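Local coordinates for microcin B17-processing protein McbC (Escherichia coli str. K-12 substr. MG1655, PDB 6GRH), which is an FMN-containing oxidoreductase of the nitroreductase family, needed to process the inactive microcin B17 precursor into the active peptide antibiotic, at residues Val116-Pro121 and Tyr152-Gln157; Leu133-Leu136 and Glu141-Gln144. All blocks are in the same frame, centred on the assembly; numbering follows the deposited sequence. Where two conformers were deposited one is given.

In the fold
Two nested contacts lie in this part of the nitroreductase fold. After helix 97-108 the chain runs through the flavin-binding loop, whose residues 116-121 pack against a segment about thirty residues further on. Strand 129-135 then enters the antiparallel sheet, and at its end interaction 2 closes a short loop, 133-136 meeting 141-144. The chain returns along the neighbouring strand 149-153, and where that strand ends, 152-157 meets 116-121 and completes interaction 1. Interaction 2 is thus nested within interaction 1. Their centres lie about 20 Å apart: interaction 1 joins the end of strand 149-153 to the FMN site, and interaction 2 folds the loop following strand 129-135 back over that strand.

Interaction 1 (Val116-Pro121 and Tyr152-Gln157); sequences VRRPYP and YLPLSQ. With FMN (flavin mononucleotide), chain O.
Leu-155 and Arg-118 meet where the FMN-binding loop of the nitroreductase fold, 116-121, packs against the turn that follows strand 149-153, a worked example of a cofactor-binding loop packed against the turn at the end of a sheet strand. Leu-155 works through its two methyl groups. CD2 reaches the backbone of Val-116, 3.5 Å from Val-116 O, while CD1 passes 4.3 Å from Val-116 CB. The same branched end crosses the arginine side chain at about a right angle, with Leu-155 CD2 3.9 Å from Arg-118 NE, approaching the guanidinium obliquely.

Pro-154 supplies the second surface: its CB lies over one face of that guanidinium, the two side chains crossing at a slant, and Pro-154 CG comes to 3.5 Å from Arg-118 NH1. Arg-118 reaches this place because its chain is extended from CG to NE. Its NH1 also donates to Tyr-120 OH within the loop, the oxygen tilted 20° out of the guanidinium plane, and Tyr-127 adds a cation-pi contact. The buried charge is therefore held among a proline, a leucine and aromatic side chains. Between the backbones a water sits within hydrogen-bonding distance of Pro-154 O and makes a weak, longer approach to Arg-117 O. The second subunit joins in: its Glu-59 accepts from Leu-155 N, and its Arg-82 donates to Arg-118 O.

The neighbouring Arg-117, whose CB points away from 152-157, binds the cofactor, to which Arg-82 and Ser-85 of the second subunit also bond. Its chain bends at chi3 (51°), and the phosphate lies at the guanidinium edge, where, in one of the two conformers of this arginine, a single oxygen, FMN O3P, accepts from both Arg-117 NE and Arg-117 NH2, at 3.1 and 3.2 Å.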
loop_
_atom_site.group_PDB
_atom_site.type_symbol
_atom_site.label_atom_id
_atom_site.label_comp_id
_atom_site.label_asym_id
_atom_site.label_seq_id
_atom_site.Cartn_x
_atom_site.Cartn_y
_atom_site.Cartn_z
ATOM N N VAL D 116 17.985 27.555 21.876
ATOM C CA VAL D 116 17.616 26.500 20.927
ATOM C C VAL D 116 16.120 26.428 20.565
ATOM O O VAL D 116 15.706 25.487 19.854
ATOM C CB VAL D 116 18.097 25.116 21.408
ATOM C CG1 VAL D 116 19.593 25.168 21.715
ATOM C CG2 VAL D 116 17.272 24.616 22.607
ATOM N N ARG D 117 15.313 27.365 21.055
ATOM C CA ARG D 117 13.918 27.407 20.653
ATOM C C ARG D 117 13.837 28.059 19.267
ATOM O O ARG D 117 14.738 28.798 18.871
ATOM C CB ARG D 117 13.087 28.109 21.717
ATOM C CG ARG D 117 13.162 27.367 23.061
ATOM C CD ARG D 117 12.072 27.769 24.044
ATOM N NE ARG D 117 10.743 27.704 23.445
ATOM C CZ ARG D 117 10.063 28.774 23.059
ATOM N NH1 ARG D 117 10.594 29.977 23.213
ATOM N NH2 ARG D 117 8.869 28.650 22.518
ATOM N N ARG D 118 12.828 27.681 18.493
ATOM C CA ARG D 118 12.574 28.264 17.171
ATOM C C ARG D 118 11.208 28.933 17.135
ATOM O O ARG D 118 10.349 28.636 17.963
ATOM C CB ARG D 118 12.621 27.163 16.127
ATOM C CG ARG D 118 13.903 26.364 16.160
ATOM C CD ARG D 118 13.961 25.401 14.985
ATOM N NE ARG D 118 14.867 24.311 15.286
ATOM C CZ ARG D 118 15.368 23.455 14.408
ATOM N NH1 ARG D 118 15.047 23.511 13.115
ATOM N NH2 ARG D 118 16.197 22.517 14.853
ATOM N N PRO D 119 10.988 29.824 16.153
ATOM C CA PRO D 119 9.698 30.527 16.018
ATOM C C PRO D 119 8.555 29.669 15.471
ATOM O O PRO D 119 7.500 30.211 15.125
ATOM C CB PRO D 119 10.025 31.680 15.058
ATOM C CG PRO D 119 11.193 31.207 14.279
ATOM C CD PRO D 119 11.988 30.327 15.185
ATOM N N TYR D 120 8.766 28.352 15.378
ATOM C CA TYR D 120 7.712 27.413 14.996
ATOM C C TYR D 120 7.892 26.168 15.865
ATOM O O TYR D 120 9.023 25.778 16.172
ATOM C CB TYR D 120 7.739 27.101 13.491
ATOM C CG TYR D 120 9.018 26.459 13.006
ATOM C CD1 TYR D 120 10.165 27.214 12.772
ATOM C CD2 TYR D 120 9.077 25.083 12.786
ATOM C CE1 TYR D 120 11.340 26.617 12.351
ATOM C CE2 TYR D 120 10.239 24.481 12.363
ATOM C CZ TYR D 120 11.369 25.241 12.153
ATOM O OH TYR D 120 12.522 24.607 11.742
ATOM N N PRO D 121 6.779 25.569 16.306
ATOM C CA PRO D 121 6.867 24.369 17.138
ATOM C C PRO D 121 7.135 23.109 16.310
ATOM O O PRO D 121 7.121 23.148 15.083
ATOM C CB PRO D 121 5.480 24.324 17.793
ATOM C CG PRO D 121 4.578 24.842 16.714
ATOM C CD PRO D 121 5.379 25.883 15.955
ATOM N N TYR D 152 20.613 25.862 5.562
ATOM C CA TYR D 152 20.513 26.743 6.715
ATOM C C TYR D 152 20.455 25.938 8.009
ATOM O O TYR D 152 19.623 25.047 8.131
ATOM C CB TYR D 152 19.290 27.676 6.631
ATOM C CG TYR D 152 19.244 28.661 7.790
ATOM C CD1 TYR D 152 20.302 29.518 8.028
ATOM C CD2 TYR D 152 18.161 28.710 8.660
ATOM C CE1 TYR D 152 20.291 30.419 9.075
ATOM C CE2 TYR D 152 18.134 29.612 9.723
ATOM C CZ TYR D 152 19.198 30.469 9.930
ATOM O OH TYR D 152 19.215 31.367 10.979
ATOM N N LEU D 153 21.340 26.275 8.957
ATOM C CA LEU D 153 21.387 25.659 10.286
ATOM C C LEU D 153 20.712 26.635 11.239
ATOM O O LEU D 153 21.320 27.640 11.628
ATOM C CB LEU D 153 22.831 25.360 10.706
ATOM C CG LEU D 153 23.663 24.457 9.792
ATOM C CD1 LEU D 153 25.108 24.394 10.268
ATOM C CD2 LEU D 153 23.066 23.050 9.720
ATOM N N PRO D 154 19.447 26.364 11.622
ATOM C CA PRO D 154 18.682 27.378 12.364
ATOM C C PRO D 154 19.108 27.661 13.808
ATOM O O PRO D 154 18.786 28.733 14.326
ATOM C CB PRO D 154 17.252 26.835 12.344
ATOM C CG PRO D 154 17.285 25.613 11.481
ATOM C CD PRO D 154 18.688 25.107 11.510
ATOM N N LEU D 155 19.805 26.723 14.446
ATOM C CA LEU D 155 20.273 26.908 15.813
ATOM C C LEU D 155 21.646 27.559 15.810
ATOM O O LEU D 155 21.867 28.473 16.575
ATOM C CB LEU D 155 20.280 25.576 16.574
ATOM C CG LEU D 155 18.909 24.896 16.638
ATOM C CD1 LEU D 155 18.962 23.641 17.503
ATOM C CD2 LEU D 155 17.859 25.862 17.157
ATOM N N SER D 156 22.543 27.114 14.921
ATOM C CA SER D 156 23.849 27.770 14.746
ATOM C C SER D 156 23.714 29.161 14.084
ATOM O O SER D 156 24.579 30.021 14.259
ATOM C CB SER D 156 24.784 26.916 13.883
ATOM O OG SER D 156 24.993 25.631 14.417
ATOM N N GLN D 157 22.627 29.367 13.330
ATOM C CA GLN D 157 22.398 30.599 12.554
ATOM C C GLN D 157 23.546 30.786 11.575
ATOM O O GLN D 157 24.324 31.733 11.653
ATOM C CB GLN D 157 22.162 31.814 13.471
ATOM C CG GLN D 157 20.952 31.577 14.374
ATOM C CD GLN D 157 20.444 32.801 15.102
ATOM O OE1 GLN D 157 20.508 33.914 14.597
ATOM N NE2 GLN D 157 19.882 32.581 16.299
HETATM N N1 FMN O . 3.140 18.602 22.839
HETATM C C2 FMN O . 2.607 17.692 23.695
HETATM O O2 FMN O . 2.816 17.857 24.910
HETATM N N3 FMN O . 1.874 16.634 23.269
HETATM C C4 FMN O . 1.613 16.421 21.958
HETATM O O4 FMN O . 0.926 15.447 21.579
HETATM C C4A FMN O . 2.172 17.364 20.957
HETATM N N5 FMN O . 1.971 17.216 19.626
HETATM C C5A FMN O . 2.487 18.108 18.740
HETATM C C6 FMN O . 2.247 17.929 17.381
HETATM C C7 FMN O . 2.757 18.815 16.437
HETATM C C7M FMN O . 2.483 18.592 14.969
HETATM C C8 FMN O . 3.560 19.984 16.883
HETATM C C8M FMN O . 4.111 20.950 15.873
HETATM C C9 FMN O . 3.805 20.181 18.242
HETATM C C9A FMN O . 3.297 19.283 19.205
HETATM N N10 FMN O . 3.522 19.449 20.602
HETATM C C10 FMN O . 2.969 18.498 21.494
HETATM C "C1'" FMN O . 4.296 20.571 21.147
HETATM C "C2'" FMN O . 5.775 20.262 21.066
HETATM O "O2'" FMN O . 6.098 19.231 22.019
HETATM C "C3'" FMN O . 6.583 21.547 21.285
HETATM O "O3'" FMN O . 6.362 22.449 20.193
HETATM C "C4'" FMN O . 8.081 21.295 21.425
HETATM O "O4'" FMN O . 8.319 20.491 22.582
HETATM C "C5'" FMN O . 8.906 22.570 21.579
HETATM O "O5'" FMN O . 8.437 23.297 22.713
HETATM P P FMN O . 7.907 24.802 22.571
HETATM O O1P FMN O . 6.723 24.762 21.633
HETATM O O2P FMN O . 7.509 25.157 23.990
HETATM O O3P FMN O . 9.122 25.510 22.057
HETATM O O HOH W 1 17.427 29.501 16.799
#

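Interaction 2 (Leu133-Leu136 and Glu141-Gln144); sequences LCRL and ENWQ
Side-chain packing, polar at one end and apolar at the other, joins the last residues of strand 129-135 to the beta-hairpin connection that leads to its antiparallel neighbour, strand 149-153. At the polar end Arg-135 crosses Asn-142 obliquely, yet their guanidinium and amide planes are within 10° of parallel, with Asn-142 CB over one face of the guanidinium and Arg-135 CD 3.6 Å from Asn-142 CG. The arginine attains this with CG opposite the backbone N (chi1 174°) and the chain stretched from CG to NE. At the apolar end, Leu-133 CD2 touches the six-membered ring of the indole obliquely, 3.5 Å from Trp-143 CZ3, and the two side chains cross at about a right angle.

Polar partners for these groups lie just beyond the two segments. Arg-135 bonds to Thr-140 O and Asn-148 OD1 and forms a salt bridge with Glu-138; Asn-142 is held by Tyr-150 and Thr-147, and Trp-143 NE1 by Glu-101. With their polar atoms bonded elsewhere, Arg-135 and Asn-142 meet without a hydrogen bond between them, while Glu-141 O, 3.8 Å from Arg-135 NE, is buried with no hydrogen-bond partner, probably a small energetic cost of closing the loop.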
loop_
_atom_site.group_PDB
_atom_site.type_symbol
_atom_site.label_atom_id
_atom_site.label_comp_id
_atom_site.label_asym_id
_atom_site.label_seq_id
_atom_site.Cartn_x
_atom_site.Cartn_y
_atom_site.Cartn_z
ATOM N N LEU D 133 18.809 26.661 0.716
ATOM C CA LEU D 133 18.760 27.944 0.039
ATOM C C LEU D 133 19.357 27.733 -1.342
ATOM O O LEU D 133 20.473 27.220 -1.448
ATOM C CB LEU D 133 19.575 28.969 0.804
ATOM C CG LEU D 133 19.928 30.288 0.094
ATOM C CD1 LEU D 133 18.666 31.064 -0.242
ATOM C CD2 LEU D 133 20.842 31.083 1.005
ATOM N N CYS D 134 18.609 28.105 -2.380
ATOM C CA CYS D 134 19.063 27.968 -3.768
ATOM C C CYS D 134 19.187 29.337 -4.412
ATOM O O CYS D 134 18.203 30.074 -4.485
ATOM C CB CYS D 134 18.083 27.086 -4.563
ATOM S SG CYS D 134 18.098 25.348 -4.046
ATOM N N ARG D 135 20.396 29.681 -4.873
ATOM C CA ARG D 135 20.658 30.965 -5.526
ATOM C C ARG D 135 20.353 30.809 -7.021
ATOM O O ARG D 135 20.911 29.931 -7.664
ATOM C CB ARG D 135 22.114 31.375 -5.306
ATOM C CG ARG D 135 22.545 32.622 -6.048
ATOM C CD ARG D 135 23.900 33.105 -5.543
ATOM N NE ARG D 135 24.401 34.216 -6.333
ATOM C CZ ARG D 135 25.059 34.110 -7.496
ATOM N NH1 ARG D 135 25.322 32.926 -8.054
ATOM N NH2 ARG D 135 25.455 35.214 -8.109
ATOM N N LEU D 136 19.477 31.654 -7.556
ATOM C CA LEU D 136 18.879 31.443 -8.890
ATOM C C LEU D 136 19.149 32.508 -9.931
ATOM O O LEU D 136 18.745 32.332 -11.089
ATOM C CB LEU D 136 17.362 31.316 -8.773
ATOM C CG LEU D 136 16.837 30.184 -7.899
ATOM C CD1 LEU D 136 15.327 30.210 -7.907
ATOM C CD2 LEU D 136 17.364 28.864 -8.414
ATOM N N GLU D 141 23.563 38.485 -4.787
ATOM C CA GLU D 141 24.892 38.485 -4.157
ATOM C C GLU D 141 25.120 37.089 -3.539
ATOM O O GLU D 141 24.157 36.398 -3.215
ATOM C CB GLU D 141 24.947 39.560 -3.069
ATOM C CG GLU D 141 26.327 40.118 -2.787
ATOM C CD GLU D 141 26.377 41.102 -1.610
ATOM O OE1 GLU D 141 25.353 41.325 -0.912
ATOM O OE2 GLU D 141 27.477 41.643 -1.374
ATOM N N ASN D 142 26.375 36.682 -3.388
ATOM C CA ASN D 142 26.713 35.358 -2.863
ATOM C C ASN D 142 27.698 35.430 -1.686
ATOM O O ASN D 142 28.461 36.371 -1.574
ATOM C CB ASN D 142 27.299 34.497 -3.983
ATOM C CG ASN D 142 27.019 33.013 -3.797
ATOM O OD1 ASN D 142 26.564 32.564 -2.740
ATOM N ND2 ASN D 142 27.317 32.240 -4.822
ATOM N N TRP D 143 27.658 34.419 -0.817
ATOM C CA TRP D 143 28.574 34.331 0.326
ATOM C C TRP D 143 29.897 33.715 -0.097
ATOM O O TRP D 143 30.951 34.186 0.276
ATOM C CB TRP D 143 27.966 33.485 1.441
ATOM C CG TRP D 143 26.781 34.107 2.069
ATOM C CD1 TRP D 143 26.769 34.936 3.158
ATOM C CD2 TRP D 143 25.428 33.976 1.645
ATOM N NE1 TRP D 143 25.478 35.307 3.447
ATOM C CE2 TRP D 143 24.640 34.742 2.524
ATOM C CE3 TRP D 143 24.801 33.283 0.605
ATOM C CZ2 TRP D 143 23.254 34.836 2.394
ATOM C CZ3 TRP D 143 23.419 33.381 0.475
ATOM C CH2 TRP D 143 22.666 34.154 1.361
ATOM N N GLN D 144 29.816 32.628 -0.851
ATOM C CA GLN D 144 30.967 31.881 -1.316
ATOM C C GLN D 144 30.846 31.763 -2.837
ATOM O O GLN D 144 29.894 31.162 -3.334
ATOM C CB GLN D 144 30.946 30.490 -0.670
ATOM C CG GLN D 144 32.141 29.619 -0.999
ATOM C CD GLN D 144 32.151 28.348 -0.191
ATOM O OE1 GLN D 144 31.433 27.402 -0.490
ATOM N NE2 GLN D 144 32.953 28.323 0.854
#